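Local coordinates for CrmK (Actinoalloteichus sp. WH1-2216-6, PDB 5I1V), which is a flavoenzyme with covalently bound FAD that probably acts as an oxidase, recycling shunt products of caerulomycin biosynthesis, at residues A[180-185]-A[483-488]. Numbering follows the deposited sequence.
Sequences RDLWWA and SRWDPR
The carboxylate of D181 is held by two residues from the C-terminal end of helix 475-485, R484 and W485. R484 makes a side-on, two-pronged salt bridge: its NE gives a short bond of 2.6 Å to D181 OD2, and its NH2 reaches D181 OD1 at 3.1 Å. Both oxygens are met on their syn sides, somewhat out of the carboxylate plane, and the two planes lie 16° apart, close to flat. The bend of the arginine chain at chi3 (129°) helps bring NE and NH2 round to the two oxygens.

W485 NE1 donates a hydrogen bond of 3.0 Å to D181 OD2, arriving well above the carboxylate plane and from the face opposite to R484 NE; a weak bond to D181 OD1 accompanies it. OD2 thus accepts from two donors, which probably favours the charged form of the aspartate.

Apolar packing completes the contact. L182 CD2 makes a CH-pi contact 3.8 Å from the centroid of the W485 six-membered ring, while L182 CD1 rests 3.9 Å from W485 CG. With CG anti to the backbone N (chi1 -166°), the isobutyl group is carried over the indole, CD2 on the six-membered ring and CD1 on the five-membered one. On the other side of the indole plane, the R484 guanidinium turns a face to W485 CZ2, which sits toward its rim. Without the indole, as with an alanine here, D181 OD2 would probably lose its second donor and L182 the aromatic surface beneath its methyls.

The berberine-like C-terminal region here packs back against the probable FAD-binding part, with L182 about 10 Å from the FAD. Strand 166-172, at the edge of the five-stranded antiparallel sheet, runs beside both helices, its V169 touching L182 and W485.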
loop_
_atom_site.group_PDB
_atom_site.type_symbol
_atom_site.label_atom_id
_atom_site.label_comp_id
_atom_site.label_asym_id
_atom_site.label_seq_id
_atom_site.Cartn_x
_atom_site.Cartn_y
_atom_site.Cartn_z
ATOM N N ARG A 180 10.435 -30.466 17.630
ATOM C CA ARG A 180 9.042 -30.163 17.425
ATOM C C ARG A 180 8.518 -29.193 18.469
ATOM O O ARG A 180 7.595 -28.443 18.204
ATOM C CB ARG A 180 8.225 -31.448 17.444
ATOM C CG ARG A 180 6.874 -31.325 16.804
ATOM C CD ARG A 180 6.128 -32.649 16.879
ATOM N NE ARG A 180 4.973 -32.545 16.001
ATOM C CZ ARG A 180 3.838 -31.924 16.303
ATOM N NH1 ARG A 180 3.672 -31.365 17.487
ATOM N NH2 ARG A 180 2.852 -31.876 15.405
ATOM N N ASP A 181 9.106 -29.194 19.660
ATOM C CA ASP A 181 8.751 -28.200 20.664
ATOM C C ASP A 181 8.973 -26.760 20.189
ATOM O O ASP A 181 8.146 -25.881 20.420
ATOM C CB ASP A 181 9.477 -28.467 22.002
ATOM C CG ASP A 181 11.011 -28.447 21.881
ATOM O OD1 ASP A 181 11.584 -28.800 20.805
ATOM O OD2 ASP A 181 11.667 -28.127 22.904
ATOM N N LEU A 182 10.113 -26.502 19.574
ATOM C CA LEU A 182 10.395 -25.199 18.978
ATOM C C LEU A 182 9.382 -24.821 17.898
ATOM O O LEU A 182 8.921 -23.657 17.831
ATOM C CB LEU A 182 11.821 -25.141 18.405
ATOM C CG LEU A 182 12.373 -23.781 18.052
ATOM C CD1 LEU A 182 12.245 -22.845 19.253
ATOM C CD2 LEU A 182 13.822 -23.910 17.593
ATOM N N TRP A 183 9.014 -25.788 17.061
ATOM C CA TRP A 183 7.993 -25.558 16.037
ATOM C C TRP A 183 6.690 -25.201 16.723
ATOM O O TRP A 183 6.025 -24.225 16.357
ATOM C CB TRP A 183 7.827 -26.761 15.109
ATOM C CG TRP A 183 6.579 -26.671 14.279
ATOM C CD1 TRP A 183 6.436 -26.079 13.074
ATOM C CD2 TRP A 183 5.297 -27.153 14.650
ATOM N NE1 TRP A 183 5.150 -26.163 12.657
ATOM C CE2 TRP A 183 4.414 -26.808 13.622
ATOM C CE3 TRP A 183 4.809 -27.834 15.777
ATOM C CZ2 TRP A 183 3.075 -27.183 13.626
ATOM C CZ3 TRP A 183 3.486 -28.150 15.825
ATOM C CH2 TRP A 183 2.618 -27.836 14.751
ATOM N N TRP A 184 6.329 -25.944 17.771
ATOM C CA TRP A 184 5.063 -25.715 18.424
ATOM C C TRP A 184 4.965 -24.337 19.060
ATOM O O TRP A 184 3.918 -23.712 19.036
ATOM C CB TRP A 184 4.818 -26.799 19.473
ATOM C CG TRP A 184 3.487 -26.728 20.174
ATOM C CD1 TRP A 184 2.318 -27.323 19.767
ATOM C CD2 TRP A 184 3.182 -26.085 21.416
ATOM N NE1 TRP A 184 1.328 -27.090 20.668
ATOM C CE2 TRP A 184 1.817 -26.335 21.693
ATOM C CE3 TRP A 184 3.917 -25.319 22.312
ATOM C CZ2 TRP A 184 1.181 -25.866 22.841
ATOM C CZ3 TRP A 184 3.292 -24.864 23.453
ATOM C CH2 TRP A 184 1.922 -25.137 23.705
ATOM N N ALA A 185 6.073 -23.895 19.650
ATOM C CA ALA A 185 6.154 -22.562 20.232
ATOM C C ALA A 185 5.878 -21.441 19.230
ATOM O O ALA A 185 5.348 -20.417 19.574
ATOM C CB ALA A 185 7.492 -22.351 20.865
ATOM N N SER A 483 12.923 -21.990 28.206
ATOM C CA SER A 483 14.025 -22.326 29.037
ATOM C C SER A 483 14.965 -23.308 28.327
ATOM O O SER A 483 16.164 -23.282 28.551
ATOM C CB SER A 483 13.499 -22.824 30.380
ATOM O OG SER A 483 14.458 -23.611 30.986
ATOM N N ARG A 484 14.444 -24.129 27.426
ATOM C CA ARG A 484 15.291 -25.043 26.699
ATOM C C ARG A 484 16.030 -24.343 25.565
ATOM O O ARG A 484 17.177 -24.675 25.246
ATOM C CB ARG A 484 14.420 -26.168 26.143
ATOM C CG ARG A 484 15.072 -27.121 25.164
ATOM C CD ARG A 484 14.311 -28.461 25.142
ATOM N NE ARG A 484 13.934 -28.934 23.805
ATOM C CZ ARG A 484 14.741 -29.534 22.922
ATOM N NH1 ARG A 484 16.021 -29.728 23.204
ATOM N NH2 ARG A 484 14.261 -29.935 21.738
ATOM N N TRP A 485 15.361 -23.406 24.906
ATOM C CA TRP A 485 15.885 -22.896 23.621
ATOM C C TRP A 485 16.538 -21.504 23.691
ATOM O O TRP A 485 17.357 -21.164 22.836
ATOM C CB TRP A 485 14.771 -22.925 22.584
ATOM C CG TRP A 485 14.531 -24.258 22.010
ATOM C CD1 TRP A 485 13.486 -25.075 22.264
ATOM C CD2 TRP A 485 15.361 -24.945 21.072
ATOM N NE1 TRP A 485 13.615 -26.232 21.571
ATOM C CE2 TRP A 485 14.731 -26.167 20.792
ATOM C CE3 TRP A 485 16.522 -24.619 20.390
ATOM C CZ2 TRP A 485 15.248 -27.087 19.912
ATOM C CZ3 TRP A 485 17.062 -25.562 19.522
ATOM C CH2 TRP A 485 16.411 -26.770 19.282
ATOM N N ASP A 486 16.142 -20.705 24.679
ATOM C CA ASP A 486 16.790 -19.433 25.000
ATOM C C ASP A 486 17.112 -19.388 26.500
ATOM O O ASP A 486 16.538 -18.570 27.245
ATOM C CB ASP A 486 15.900 -18.238 24.580
ATOM C CG ASP A 486 16.585 -16.887 24.782
ATOM O OD1 ASP A 486 17.831 -16.837 24.897
ATOM O OD2 ASP A 486 15.871 -15.855 24.922
ATOM N N PRO A 487 18.036 -20.274 26.945
ATOM C CA PRO A 487 18.352 -20.382 28.367
ATOM C C PRO A 487 18.946 -19.101 28.956
ATOM O O PRO A 487 18.859 -18.925 30.140
ATOM C CB PRO A 487 19.422 -21.502 28.422
ATOM C CG PRO A 487 19.883 -21.674 27.023
ATOM C CD PRO A 487 18.721 -21.325 26.165
ATOM N N ARG A 488 19.583 -18.245 28.156
ATOM C CA ARG A 488 20.138 -17.013 28.691
ATOM C C ARG A 488 19.174 -15.837 28.612
ATOM O O ARG A 488 19.525 -14.762 29.042
ATOM C CB ARG A 488 21.430 -16.632 27.994
ATOM C CG ARG A 488 22.458 -17.763 27.902
ATOM C CD ARG A 488 23.469 -17.470 26.821
ATOM N NE ARG A 488 24.198 -16.255 27.112
ATOM C CZ ARG A 488 25.249 -16.191 27.913
ATOM N NH1 ARG A 488 25.715 -17.276 28.515
ATOM N NH2 ARG A 488 25.848 -15.023 28.111
#